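Local coordinates for cell death abnormality protein 2 (Caenorhabditis elegans, PDB 3QWX) that acts as a CRK-family SH2-SH3 signaling adaptor that binds ced-5, forms a ternary complex with ced-5 and ced-12, and is required for cell-corpse engulfment and cell migration, at residues T133-E144 / A156-P167. Sequence-based numbering, arbitrary orientation.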
loop_
_atom_site.group_PDB
_atom_site.type_symbol
_atom_site.label_atom_id
_atom_site.label_comp_id
_atom_site.label_asym_id
_atom_site.label_seq_id
_atom_site.Cartn_x
_atom_site.Cartn_y
_atom_site.Cartn_z
ATOM N N THR A 133 -10.620 8.334 5.121
ATOM C CA THR A 133 -10.086 7.059 5.567
ATOM C C THR A 133 -11.084 5.930 5.296
ATOM O O THR A 133 -10.770 4.751 5.478
ATOM C CB THR A 133 -9.793 7.109 7.077
ATOM O OG1 THR A 133 -11.011 7.377 7.794
ATOM C CG2 THR A 133 -8.783 8.201 7.381
ATOM N N ASP A 134 -12.284 6.304 4.861
ATOM C CA ASP A 134 -13.370 5.349 4.663
ATOM C C ASP A 134 -13.371 4.787 3.250
ATOM O O ASP A 134 -12.877 5.420 2.332
ATOM C CB ASP A 134 -14.720 6.011 4.943
ATOM C CG ASP A 134 -14.856 6.485 6.384
ATOM O OD1 ASP A 134 -14.067 6.027 7.243
ATOM O OD2 ASP A 134 -15.752 7.316 6.646
ATOM N N LEU A 135 -13.938 3.599 3.087
ATOM C CA LEU A 135 -14.050 2.975 1.778
ATOM C C LEU A 135 -15.510 3.006 1.332
ATOM O O LEU A 135 -16.330 2.249 1.859
ATOM C CB LEU A 135 -13.541 1.528 1.839
ATOM C CG LEU A 135 -13.684 0.688 0.566
ATOM C CD1 LEU A 135 -12.819 1.256 -0.577
ATOM C CD2 LEU A 135 -13.359 -0.771 0.820
ATOM N N PRO A 136 -15.847 3.902 0.386
ATOM C CA PRO A 136 -17.232 3.961 -0.104
ATOM C C PRO A 136 -17.559 2.679 -0.842
ATOM O O PRO A 136 -16.672 2.075 -1.441
ATOM C CB PRO A 136 -17.212 5.132 -1.092
ATOM C CG PRO A 136 -15.961 5.911 -0.770
ATOM C CD PRO A 136 -14.981 4.888 -0.284
ATOM N N PHE A 137 -18.809 2.246 -0.780
ATOM C CA PHE A 137 -19.225 1.082 -1.544
ATOM C C PHE A 137 -20.708 1.127 -1.873
ATOM O O PHE A 137 -21.469 1.934 -1.314
ATOM C CB PHE A 137 -18.864 -0.231 -0.827
ATOM C CG PHE A 137 -19.437 -0.358 0.556
ATOM C CD1 PHE A 137 -18.717 0.072 1.660
ATOM C CD2 PHE A 137 -20.678 -0.937 0.757
ATOM C CE1 PHE A 137 -19.232 -0.048 2.934
ATOM C CE2 PHE A 137 -21.212 -1.056 2.035
ATOM C CZ PHE A 137 -20.492 -0.618 3.122
ATOM N N GLU A 138 -21.107 0.245 -2.779
ATOM C CA GLU A 138 -22.486 0.179 -3.250
ATOM C C GLU A 138 -23.246 -0.912 -2.491
ATOM O O GLU A 138 -22.640 -1.831 -1.947
ATOM C CB GLU A 138 -22.513 -0.097 -4.760
ATOM C CG GLU A 138 -21.946 1.044 -5.630
ATOM C CD GLU A 138 -21.845 0.659 -7.094
ATOM O OE1 GLU A 138 -22.802 0.049 -7.604
ATOM O OE2 GLU A 138 -20.808 0.943 -7.736
ATOM N N GLN A 139 -24.569 -0.807 -2.436
ATOM C CA GLN A 139 -25.348 -1.868 -1.828
ATOM C C GLN A 139 -25.157 -3.096 -2.699
ATOM O O GLN A 139 -25.201 -2.997 -3.922
ATOM C CB GLN A 139 -26.829 -1.516 -1.774
ATOM C CG GLN A 139 -27.689 -2.628 -1.188
ATOM C CD GLN A 139 -29.135 -2.210 -1.055
ATOM O OE1 GLN A 139 -29.791 -1.903 -2.050
ATOM N NE2 GLN A 139 -29.637 -2.176 0.181
ATOM N N GLY A 140 -24.933 -4.242 -2.065
ATOM C CA GLY A 140 -24.715 -5.480 -2.794
ATOM C C GLY A 140 -23.269 -5.704 -3.202
ATOM O O GLY A 140 -22.943 -6.746 -3.762
ATOM N N GLU A 141 -22.393 -4.739 -2.921
ATOM C CA GLU A 141 -20.998 -4.858 -3.347
ATOM C C GLU A 141 -20.196 -5.824 -2.480
ATOM O O GLU A 141 -20.280 -5.786 -1.252
ATOM C CB GLU A 141 -20.307 -3.489 -3.401
ATOM C CG GLU A 141 -18.870 -3.558 -3.941
ATOM C CD GLU A 141 -18.239 -2.191 -4.132
ATOM O OE1 GLU A 141 -18.968 -1.174 -4.115
ATOM O OE2 GLU A 141 -17.001 -2.128 -4.289
ATOM N N ARG A 142 -19.406 -6.675 -3.132
ATOM C CA ARG A 142 -18.597 -7.680 -2.441
ATOM C C ARG A 142 -17.312 -7.067 -1.891
ATOM O O ARG A 142 -16.582 -6.403 -2.608
ATOM C CB ARG A 142 -18.265 -8.830 -3.400
ATOM C CG ARG A 142 -17.423 -9.950 -2.793
ATOM C CD ARG A 142 -16.920 -10.913 -3.882
ATOM N NE ARG A 142 -16.179 -12.064 -3.351
ATOM C CZ ARG A 142 -14.908 -12.037 -2.949
ATOM N NH1 ARG A 142 -14.213 -10.906 -2.981
ATOM N NH2 ARG A 142 -14.327 -13.150 -2.504
ATOM N N LEU A 143 -17.047 -7.265 -0.606
ATOM C CA LEU A 143 -15.846 -6.707 -0.006
ATOM C C LEU A 143 -15.144 -7.780 0.795
ATOM O O LEU A 143 -15.734 -8.792 1.174
ATOM C CB LEU A 143 -16.178 -5.531 0.909
ATOM C CG LEU A 143 -16.968 -4.361 0.308
ATOM C CD1 LEU A 143 -17.433 -3.449 1.415
ATOM C CD2 LEU A 143 -16.136 -3.576 -0.738
ATOM N N GLU A 144 -13.871 -7.543 1.040
ATOM C CA GLU A 144 -13.064 -8.443 1.841
ATOM C C GLU A 144 -12.659 -7.696 3.090
ATOM O O GLU A 144 -12.062 -6.621 3.020
ATOM C CB GLU A 144 -11.836 -8.908 1.044
ATOM C CG GLU A 144 -12.201 -9.943 -0.014
ATOM C CD GLU A 144 -11.107 -10.152 -1.065
ATOM O OE1 GLU A 144 -10.054 -9.504 -0.962
ATOM O OE2 GLU A 144 -11.323 -10.954 -2.001
ATOM N N ALA A 156 -11.755 -2.819 5.193
ATOM C CA ALA A 156 -12.242 -3.591 4.044
ATOM C C ALA A 156 -11.414 -3.306 2.778
ATOM O O ALA A 156 -10.688 -2.310 2.709
ATOM C CB ALA A 156 -13.692 -3.279 3.795
ATOM N N ARG A 157 -11.530 -4.182 1.787
ATOM C CA ARG A 157 -10.819 -4.042 0.527
ATOM C C ARG A 157 -11.800 -4.329 -0.594
ATOM O O ARG A 157 -12.522 -5.320 -0.550
ATOM C CB ARG A 157 -9.647 -5.030 0.451
ATOM C CG ARG A 157 -8.780 -4.864 -0.786
ATOM C CD ARG A 157 -7.499 -5.687 -0.672
ATOM N NE ARG A 157 -7.768 -7.108 -0.528
ATOM C CZ ARG A 157 -7.049 -7.945 0.213
ATOM N NH1 ARG A 157 -5.992 -7.522 0.903
ATOM N NH2 ARG A 157 -7.393 -9.219 0.268
ATOM N N ASN A 158 -11.844 -3.470 -1.597
ATOM C CA ASN A 158 -12.751 -3.732 -2.709
ATOM C C ASN A 158 -12.078 -4.511 -3.852
ATOM O O ASN A 158 -10.891 -4.851 -3.767
ATOM C CB ASN A 158 -13.437 -2.445 -3.191
ATOM C CG ASN A 158 -12.476 -1.470 -3.869
ATOM O OD1 ASN A 158 -11.374 -1.835 -4.278
ATOM N ND2 ASN A 158 -12.909 -0.234 -4.008
ATOM N N ALA A 159 -12.839 -4.808 -4.901
ATOM C CA ALA A 159 -12.335 -5.592 -6.033
ATOM C C ALA A 159 -11.137 -4.930 -6.704
ATOM O O ALA A 159 -10.284 -5.609 -7.284
ATOM C CB ALA A 159 -13.442 -5.827 -7.057
ATOM N N LEU A 160 -11.088 -3.604 -6.637
ATOM C CA LEU A 160 -10.008 -2.851 -7.254
ATOM C C LEU A 160 -8.717 -2.917 -6.427
ATOM O O LEU A 160 -7.630 -2.651 -6.939
ATOM C CB LEU A 160 -10.443 -1.399 -7.499
ATOM C CG LEU A 160 -11.245 -1.072 -8.770
ATOM C CD1 LEU A 160 -12.261 -2.155 -9.124
ATOM C CD2 LEU A 160 -11.931 0.293 -8.652
ATOM N N GLY A 161 -8.835 -3.289 -5.158
ATOM C CA GLY A 161 -7.683 -3.341 -4.272
ATOM C C GLY A 161 -7.615 -2.152 -3.331
ATOM O O GLY A 161 -6.702 -2.047 -2.509
ATOM N N THR A 162 -8.595 -1.259 -3.447
ATOM C CA THR A 162 -8.689 -0.092 -2.577
ATOM C C THR A 162 -9.146 -0.463 -1.163
ATOM O O THR A 162 -10.114 -1.204 -0.981
ATOM C CB THR A 162 -9.650 0.956 -3.154
ATOM O OG1 THR A 162 -9.341 1.167 -4.534
ATOM C CG2 THR A 162 -9.538 2.286 -2.392
ATOM N N THR A 163 -8.450 0.074 -0.166
ATOM C CA THR A 163 -8.674 -0.293 1.228
ATOM C C THR A 163 -9.179 0.897 2.049
ATOM O O THR A 163 -8.821 2.038 1.789
ATOM C CB THR A 163 -7.379 -0.836 1.877
ATOM O OG1 THR A 163 -7.066 -2.130 1.331
ATOM C CG2 THR A 163 -7.554 -0.974 3.368
ATOM N N GLY A 164 -10.002 0.627 3.058
ATOM C CA GLY A 164 -10.490 1.682 3.917
ATOM C C GLY A 164 -11.495 1.133 4.913
ATOM O O GLY A 164 -11.856 -0.030 4.849
ATOM N N LEU A 165 -11.966 1.990 5.805
ATOM C CA LEU A 165 -12.862 1.578 6.872
ATOM C C LEU A 165 -14.318 1.594 6.412
ATOM O O LEU A 165 -14.731 2.447 5.628
ATOM C CB LEU A 165 -12.710 2.503 8.083
ATOM C CG LEU A 165 -11.394 2.489 8.854
ATOM C CD1 LEU A 165 -11.405 3.564 9.932
ATOM C CD2 LEU A 165 -11.182 1.135 9.465
ATOM N N VAL A 166 -15.089 0.649 6.934
ATOM C CA VAL A 166 -16.495 0.510 6.596
ATOM C C VAL A 166 -17.277 0.233 7.884
ATOM O O VAL A 166 -16.744 -0.368 8.826
ATOM C CB VAL A 166 -16.719 -0.634 5.568
ATOM C CG1 VAL A 166 -15.923 -0.388 4.293
ATOM C CG2 VAL A 166 -16.348 -2.000 6.182
ATOM N N PRO A 167 -18.539 0.682 7.940
ATOM C CA PRO A 167 -19.341 0.417 9.139
ATOM C C PRO A 167 -19.749 -1.047 9.192
ATOM O O PRO A 167 -20.221 -1.583 8.186
ATOM C CB PRO A 167 -20.587 1.301 8.947
ATOM C CG PRO A 167 -20.281 2.224 7.824
ATOM C CD PRO A 167 -19.255 1.523 6.964
HETATM O O HOH W 1 -15.707 -0.105 -2.996
HETATM O O HOH W 2 -15.740 -4.527 -4.555
#
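In the first SH3 domain, the end of the RT loop, the diverging turn and the start of strand 142-147 (133-144) pack against two strands and their distal hairpin, 156-167. Buried Leu-135 gives the contact its largest share of surface. Its CG lies anti to the backbone N (chi1 176°), toward 156-167, where the methyls divide. CD1 meets Thr-162 CG2 at 3.9 Å, and CD2 reaches Ala-156 CB. Its CB rests on the CA of Gly-164, where there is no room for a side chain. Two backbone bonds pin the loop: Leu-165 N to Thr-133 O and Leu-135 N to Leu-165 O (2.9 Å). Val-166 CG1 sits 3.6 Å from Phe-137 CE1, and Leu-143 CD1 lies over one face of that ring.

Strand 142-147 pairs antiparallel with 153-157, and Glu-144 and Arg-157 exchange backbone hydrogen bonds. Their side chains form a salt bridge, Arg-157 NH2 to Glu-144 OE1 at 2.9 Å. The oxygen lies at the guanidinium edge, but the planes stand 87° apart. Arg-142 NH1 takes the other oxygen, Glu-144 OE2, at 3.1 Å. Arg-157 NH1 also bonds Lys-115 O.

Water links the diverging turn to the distal hairpin. One donates to Glu-141 OE2 (2.7 Å) and Pro-136 O and accepts from Asn-158 ND2. A second donates to the same OE2 and Arg-142 O and accepts from Ala-159 N. Glu-141 OE1 accepts from Glu-138 N (2.9 Å). Asn-158 OD1 turns into its own hairpin and accepts from Thr-162 N. Glu-141, with donors on both oxygens, probably keeps its negative charge, as does Glu-144, held by two arginines.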